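PDB 1TZ7: 4-alpha-glucanotransferase from Aquifex aeolicus, which belongs to the amylomaltase family, whose core is a barrel of eight parallel beta strands surrounded by helices. Local coordinates for residues F302-F308 and N348-E353; G334-K339 and L365-I371. All blocks are in the same frame, centred on the assembly; numbering follows the deposited sequence.

Interaction 1: F302-F308 and N348-E353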
loop_
_atom_site.group_PDB
_atom_site.type_symbol
_atom_site.label_atom_id
_atom_site.label_comp_id
_atom_site.label_asym_id
_atom_site.label_seq_id
_atom_site.Cartn_x
_atom_site.Cartn_y
_atom_site.Cartn_z
ATOM N N PHE A 302 0.330 10.810 -5.162
ATOM C CA PHE A 302 -0.029 11.015 -3.770
ATOM C C PHE A 302 0.442 9.859 -2.893
ATOM O O PHE A 302 0.475 8.699 -3.323
ATOM C CB PHE A 302 -1.543 11.201 -3.636
ATOM C CG PHE A 302 -2.064 12.460 -4.306
ATOM C CD1 PHE A 302 -2.043 13.677 -3.638
ATOM C CD2 PHE A 302 -2.568 12.419 -5.596
ATOM C CE1 PHE A 302 -2.519 14.839 -4.250
ATOM C CE2 PHE A 302 -3.044 13.575 -6.214
ATOM C CZ PHE A 302 -3.018 14.786 -5.532
ATOM N N LEU A 303 0.803 10.183 -1.662
ATOM C CA LEU A 303 1.267 9.202 -0.711
ATOM C C LEU A 303 0.328 9.153 0.468
ATOM O O LEU A 303 0.266 10.089 1.265
ATOM C CB LEU A 303 2.678 9.556 -0.233
ATOM C CG LEU A 303 3.690 9.855 -1.332
ATOM C CD1 LEU A 303 5.034 10.233 -0.727
ATOM C CD2 LEU A 303 3.833 8.668 -2.268
ATOM N N ARG A 304 -0.414 8.059 0.577
ATOM C CA ARG A 304 -1.283 7.836 1.716
ATOM C C ARG A 304 -0.460 7.386 2.907
ATOM O O ARG A 304 0.235 6.373 2.844
ATOM C CB ARG A 304 -2.341 6.783 1.381
ATOM C CG ARG A 304 -3.576 6.853 2.262
ATOM C CD ARG A 304 -4.463 5.626 2.179
ATOM N NE ARG A 304 -4.134 4.646 3.211
ATOM C CZ ARG A 304 -4.886 3.595 3.515
ATOM N NH1 ARG A 304 -4.499 2.759 4.472
ATOM N NH2 ARG A 304 -6.027 3.373 2.864
ATOM N N LEU A 305 -0.534 8.148 3.993
ATOM C CA LEU A 305 0.284 7.891 5.162
ATOM C C LEU A 305 -0.444 6.975 6.132
ATOM O O LEU A 305 -1.288 7.418 6.933
ATOM C CB LEU A 305 0.670 9.201 5.840
ATOM C CG LEU A 305 1.494 10.167 4.964
ATOM C CD1 LEU A 305 1.707 11.478 5.680
ATOM C CD2 LEU A 305 2.846 9.542 4.569
ATOM N N ASP A 306 -0.121 5.693 6.044
ATOM C CA ASP A 306 -0.674 4.679 6.920
ATOM C C ASP A 306 -0.417 5.017 8.403
ATOM O O ASP A 306 0.683 5.398 8.778
ATOM C CB ASP A 306 -0.057 3.322 6.569
ATOM C CG ASP A 306 -0.471 2.231 7.510
ATOM O OD1 ASP A 306 -1.669 1.867 7.513
ATOM O OD2 ASP A 306 0.339 1.662 8.287
ATOM N N HIS A 307 -1.454 4.868 9.225
ATOM C CA HIS A 307 -1.369 5.156 10.656
ATOM C C HIS A 307 -0.796 6.570 10.914
ATOM O O HIS A 307 0.160 6.741 11.687
ATOM C CB HIS A 307 -0.522 4.093 11.376
ATOM C CG HIS A 307 -0.695 4.101 12.860
ATOM N ND1 HIS A 307 -1.935 4.127 13.463
ATOM C CD2 HIS A 307 0.212 4.107 13.868
ATOM C CE1 HIS A 307 -1.786 4.139 14.776
ATOM N NE2 HIS A 307 -0.493 4.125 15.049
ATOM N N PHE A 308 -1.395 7.568 10.265
ATOM C CA PHE A 308 -0.928 8.953 10.360
ATOM C C PHE A 308 -0.798 9.425 11.819
ATOM O O PHE A 308 0.085 10.196 12.142
ATOM C CB PHE A 308 -1.877 9.887 9.600
ATOM C CG PHE A 308 -1.525 11.338 9.727
ATOM C CD1 PHE A 308 -0.595 11.917 8.876
ATOM C CD2 PHE A 308 -2.115 12.130 10.711
ATOM C CE1 PHE A 308 -0.262 13.257 8.994
ATOM C CE2 PHE A 308 -1.778 13.481 10.831
ATOM C CZ PHE A 308 -0.855 14.038 9.973
ATOM N N ASN A 348 2.589 19.271 -1.701
ATOM C CA ASN A 348 1.814 18.467 -0.731
ATOM C C ASN A 348 1.159 17.223 -1.329
ATOM O O ASN A 348 -0.019 17.239 -1.701
ATOM C CB ASN A 348 0.771 19.310 0.001
ATOM C CG ASN A 348 0.290 18.642 1.307
ATOM O OD1 ASN A 348 0.559 17.456 1.550
ATOM N ND2 ASN A 348 -0.415 19.398 2.141
ATOM N N PRO A 349 1.933 16.146 -1.408
ATOM C CA PRO A 349 1.453 14.875 -1.935
ATOM C C PRO A 349 0.743 14.015 -0.888
ATOM O O PRO A 349 0.305 12.921 -1.214
ATOM C CB PRO A 349 2.743 14.190 -2.384
ATOM C CG PRO A 349 3.766 14.661 -1.406
ATOM C CD PRO A 349 3.353 16.074 -1.013
ATOM N N PHE A 350 0.639 14.502 0.348
ATOM C CA PHE A 350 0.289 13.637 1.476
ATOM C C PHE A 350 -1.218 13.508 1.672
ATOM O O PHE A 350 -1.968 14.484 1.545
ATOM C CB PHE A 350 0.948 14.133 2.756
ATOM C CG PHE A 350 2.440 14.219 2.666
ATOM C CD1 PHE A 350 3.205 13.068 2.522
ATOM C CD2 PHE A 350 3.085 15.452 2.706
ATOM C CE1 PHE A 350 4.595 13.146 2.429
ATOM C CE2 PHE A 350 4.463 15.530 2.613
ATOM C CZ PHE A 350 5.217 14.371 2.476
ATOM N N ILE A 351 -1.649 12.280 1.960
ATOM C CA ILE A 351 -2.993 12.004 2.435
ATOM C C ILE A 351 -2.878 11.249 3.751
ATOM O O ILE A 351 -2.079 10.333 3.870
ATOM C CB ILE A 351 -3.768 11.126 1.396
ATOM C CG1 ILE A 351 -3.990 11.899 0.099
ATOM C CG2 ILE A 351 -5.099 10.664 1.974
ATOM C CD1 ILE A 351 -4.412 11.019 -1.078
ATOM N N ALA A 352 -3.671 11.639 4.734
ATOM C CA ALA A 352 -3.614 11.017 6.044
ATOM C C ALA A 352 -4.627 9.884 6.145
ATOM O O ALA A 352 -5.819 10.091 5.921
ATOM C CB ALA A 352 -3.872 12.048 7.127
ATOM N N GLU A 353 -4.143 8.682 6.479
ATOM C CA GLU A 353 -4.998 7.644 7.044
ATOM C C GLU A 353 -5.198 7.921 8.522
ATOM O O GLU A 353 -4.396 7.488 9.372
ATOM C CB GLU A 353 -4.391 6.253 6.843
ATOM C CG GLU A 353 -5.341 5.106 7.211
ATOM C CD GLU A 353 -5.154 4.608 8.643
ATOM O OE1 GLU A 353 -6.046 4.855 9.489
ATOM O OE2 GLU A 353 -4.123 3.967 8.921
#

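Interaction 2: G334-K339 and L365-I371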
loop_
_atom_site.group_PDB
_atom_site.type_symbol
_atom_site.label_atom_id
_atom_site.label_comp_id
_atom_site.label_asym_id
_atom_site.label_seq_id
_atom_site.Cartn_x
_atom_site.Cartn_y
_atom_site.Cartn_z
ATOM N N GLY A 334 6.003 15.072 15.063
ATOM C CA GLY A 334 5.281 15.219 13.816
ATOM C C GLY A 334 5.342 16.634 13.273
ATOM O O GLY A 334 5.478 16.835 12.066
ATOM N N LYS A 335 5.240 17.616 14.163
ATOM C CA LYS A 335 5.284 19.022 13.761
ATOM C C LYS A 335 6.610 19.352 13.063
ATOM O O LYS A 335 6.628 19.997 12.021
ATOM C CB LYS A 335 5.088 19.937 14.978
ATOM C CG LYS A 335 3.616 20.313 15.253
ATOM C CD LYS A 335 3.074 19.625 16.511
ATOM C CE LYS A 335 3.396 20.420 17.768
ATOM N NZ LYS A 335 2.413 21.514 17.996
ATOM N N THR A 336 7.715 18.895 13.645
ATOM C CA THR A 336 9.042 19.150 13.079
ATOM C C THR A 336 9.255 18.374 11.783
ATOM O O THR A 336 9.850 18.885 10.839
ATOM C CB THR A 336 10.157 18.788 14.103
ATOM O OG1 THR A 336 9.610 18.025 15.180
ATOM C CG2 THR A 336 10.692 20.025 14.776
ATOM N N LEU A 337 8.763 17.138 11.744
ATOM C CA LEU A 337 8.933 16.279 10.576
ATOM C C LEU A 337 8.217 16.849 9.366
ATOM O O LEU A 337 8.772 16.902 8.277
ATOM C CB LEU A 337 8.400 14.868 10.862
ATOM C CG LEU A 337 8.199 13.971 9.631
ATOM C CD1 LEU A 337 9.522 13.670 8.973
ATOM C CD2 LEU A 337 7.484 12.685 10.009
ATOM N N PHE A 338 6.977 17.260 9.552
ATOM C CA PHE A 338 6.160 17.651 8.425
ATOM C C PHE A 338 6.480 19.077 7.961
ATOM O O PHE A 338 6.284 19.402 6.803
ATOM C CB PHE A 338 4.678 17.486 8.744
ATOM C CG PHE A 338 4.177 16.086 8.534
ATOM C CD1 PHE A 338 3.939 15.249 9.611
ATOM C CD2 PHE A 338 3.967 15.598 7.256
ATOM C CE1 PHE A 338 3.490 13.957 9.411
ATOM C CE2 PHE A 338 3.520 14.312 7.057
ATOM C CZ PHE A 338 3.282 13.492 8.134
ATOM N N LYS A 339 6.991 19.909 8.867
ATOM C CA LYS A 339 7.506 21.231 8.484
ATOM C C LYS A 339 8.639 21.079 7.470
ATOM O O LYS A 339 8.700 21.807 6.475
ATOM C CB LYS A 339 8.004 22.001 9.710
ATOM C CG LYS A 339 8.436 23.455 9.400
ATOM C CD LYS A 339 8.578 24.293 10.670
ATOM C CE LYS A 339 8.658 25.799 10.359
ATOM N NZ LYS A 339 9.051 26.074 8.955
ATOM N N LEU A 365 -2.548 18.408 14.035
ATOM C CA LEU A 365 -1.335 18.150 13.248
ATOM C C LEU A 365 -1.681 18.055 11.775
ATOM O O LEU A 365 -1.050 18.685 10.944
ATOM C CB LEU A 365 -0.649 16.858 13.708
ATOM C CG LEU A 365 0.598 16.437 12.908
ATOM C CD1 LEU A 365 1.731 17.435 13.108
ATOM C CD2 LEU A 365 1.041 15.034 13.298
ATOM N N ARG A 366 -2.700 17.263 11.466
ATOM C CA ARG A 366 -3.143 17.075 10.096
ATOM C C ARG A 366 -3.512 18.417 9.444
ATOM O O ARG A 366 -3.061 18.723 8.357
ATOM C CB ARG A 366 -4.348 16.129 10.058
ATOM C CG ARG A 366 -4.665 15.581 8.676
ATOM C CD ARG A 366 -6.122 15.683 8.296
ATOM N NE ARG A 366 -6.991 15.077 9.294
ATOM C CZ ARG A 366 -8.050 15.680 9.845
ATOM N NH1 ARG A 366 -8.379 16.921 9.497
ATOM N NH2 ARG A 366 -8.782 15.038 10.749
ATOM N N GLU A 367 -4.329 19.202 10.135
ATOM C CA GLU A 367 -4.913 20.409 9.553
ATOM C C GLU A 367 -3.912 21.566 9.525
ATOM O O GLU A 367 -4.038 22.481 8.723
ATOM C CB GLU A 367 -6.167 20.819 10.327
ATOM C CG GLU A 367 -7.346 19.870 10.122
ATOM C CD GLU A 367 -8.666 20.443 10.625
ATOM O OE1 GLU A 367 -8.642 21.434 11.391
ATOM O OE2 GLU A 367 -9.726 19.899 10.254
ATOM N N THR A 368 -2.917 21.515 10.406
ATOM C CA THR A 368 -1.859 22.518 10.418
ATOM C C THR A 368 -1.092 22.498 9.091
ATOM O O THR A 368 -0.667 23.540 8.596
ATOM C CB THR A 368 -0.881 22.260 11.601
ATOM O OG1 THR A 368 -1.505 22.622 12.838
ATOM C CG2 THR A 368 0.339 23.177 11.523
ATOM N N PHE A 369 -0.926 21.304 8.522
ATOM C CA PHE A 369 -0.182 21.147 7.274
ATOM C C PHE A 369 -1.102 20.883 6.080
ATOM O O PHE A 369 -0.637 20.486 5.008
ATOM C CB PHE A 369 0.837 20.033 7.420
ATOM C CG PHE A 369 1.911 20.338 8.408
ATOM C CD1 PHE A 369 1.909 19.747 9.664
ATOM C CD2 PHE A 369 2.922 21.236 8.093
ATOM C CE1 PHE A 369 2.898 20.039 10.579
ATOM C CE2 PHE A 369 3.915 21.531 9.006
ATOM C CZ PHE A 369 3.906 20.934 10.248
ATOM N N LYS A 370 -2.405 21.121 6.275
ATOM C CA LYS A 370 -3.394 21.081 5.178
ATOM C C LYS A 370 -3.416 19.722 4.497
ATOM O O LYS A 370 -3.710 19.616 3.322
ATOM C CB LYS A 370 -3.106 22.184 4.140
ATOM C CG LYS A 370 -3.041 23.596 4.720
ATOM C CD LYS A 370 -4.397 24.050 5.257
ATOM C CE LYS A 370 -4.688 25.508 4.898
ATOM N NZ LYS A 370 -6.058 25.926 5.314
ATOM N N ILE A 371 -3.108 18.685 5.252
ATOM C CA ILE A 371 -3.143 17.337 4.728
ATOM C C ILE A 371 -4.581 16.811 4.780
ATOM O O ILE A 371 -5.198 16.802 5.843
ATOM C CB ILE A 371 -2.206 16.437 5.549
ATOM C CG1 ILE A 371 -0.753 16.918 5.397
ATOM C CG2 ILE A 371 -2.343 14.983 5.114
ATOM C CD1 ILE A 371 0.231 16.249 6.361
#

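Interaction 1: F302-F308 and N348-E353
L303, R304 and L305 pair in parallel with F350, I351 and A352, joining strands 302-305 and 350-352, neighbours in the eight-stranded parallel beta/alpha barrel. Alternate backbone N-H groups cross between the strands: L303 N reaches P349 O (2.8 Å), I351 N reaches L303 O (3.0 Å), L305 N reaches I351 O (2.7 Å) and E353 N reaches L305 O (3.2 Å). The pairing runs on past the strand ends, where E353 takes hold of the turn after strand 302-305. Its O accepts from F308 N (3.1 Å), and its OE2 accepts from H307 N (2.8 Å), which comes from above the carboxylate plane. E353 gets there with CG anti to its backbone N (chi1 -171°) and a bend at chi2 that brings the carboxylate over the turn. L355 N binds OE1, so both carboxylate oxygens are held and the group's rotation is restrained. R304 crosses the stem of E353, its guanidinium laid with one face over E353 CG (NH1 to CG 3.7 Å). Farther back along the same side of the sheet, F302 CB meets I351 CD1. On the other side L305 CD1 packs obliquely against F350 CD1 and lies in plane at the edge of the F308 ring, while A352 CB sits over one face of that ring in a CH-pi contact, 3.9 Å from the centroid. At the start of strand 350-352, N348 OD1 accepts from F350 N in an Asx turn.

Strand 222-227 flanks strand 302-305 on its other edge, while A352 O binds S374 OG of the next strand round the barrel, 373-376. I351 packs on V224; L303 and F350 instead pack on V293 of helix 287-297, and A352 and F308 meet R366 of helix 360-368.

Interaction 2: G334-K339 and L365-I371
F369, just past the end of helix 360-368, lays its ring against the backbone of helix 334-344. Its CG is anti to its own carbonyl carbon (chi1 -66°), which turns the ring toward that helix. F338 CB sits over the centre of one ring face, 3.7 Å from the centroid, a well-formed CH-pi contact, while T368 CG2 lies over the opposite face. The far end of the ring presses on the helix backbone, with F369 CZ 3.4 Å from K335 O and F369 CE2 3.5 Å from K339 N. The two phenyl rings themselves are inclined at 39°. I371 CD1 reaches the F338 ring off-centre, its nearest atom there being F338 CE2 at 3.9 Å. With chi1 at 177°, L365 extends away from its own N and sends CD1 to the first turn of the other helix, 3.7 Å from G334 C, at the edge of the F369 ring. The Schellman motif with K370 at positive phi brings I371 round to the same side as F369.

No hydrogen bond crosses between the segments. K335 O and K339 N, beside the F369 ring, bond to each other within their helix, so the contact rests on apolar and CH-pi packing.

The segments alternate along the chain: 302-308, then 334-339, then 348-353, then 365-371. Interaction 1 thus pairs two barrel strands, and interaction 2 pairs the helices that precede and follow strand 350-352 on the outer side of the sheet. Their centres lie 11 Å apart and the two contacts touch. F338 CZ comes 3.5 Å from L305 CD1, so apolar packing passes from the helices to the strand pair there, while I371 CG2 packs against the strand backbone, 3.6 Å from A352 N. N348 ND2 lies 3.1 Å from F369 O. The centre of interaction 1 is about 11 Å from the centre of the chain, and that of interaction 2 about 21 Å.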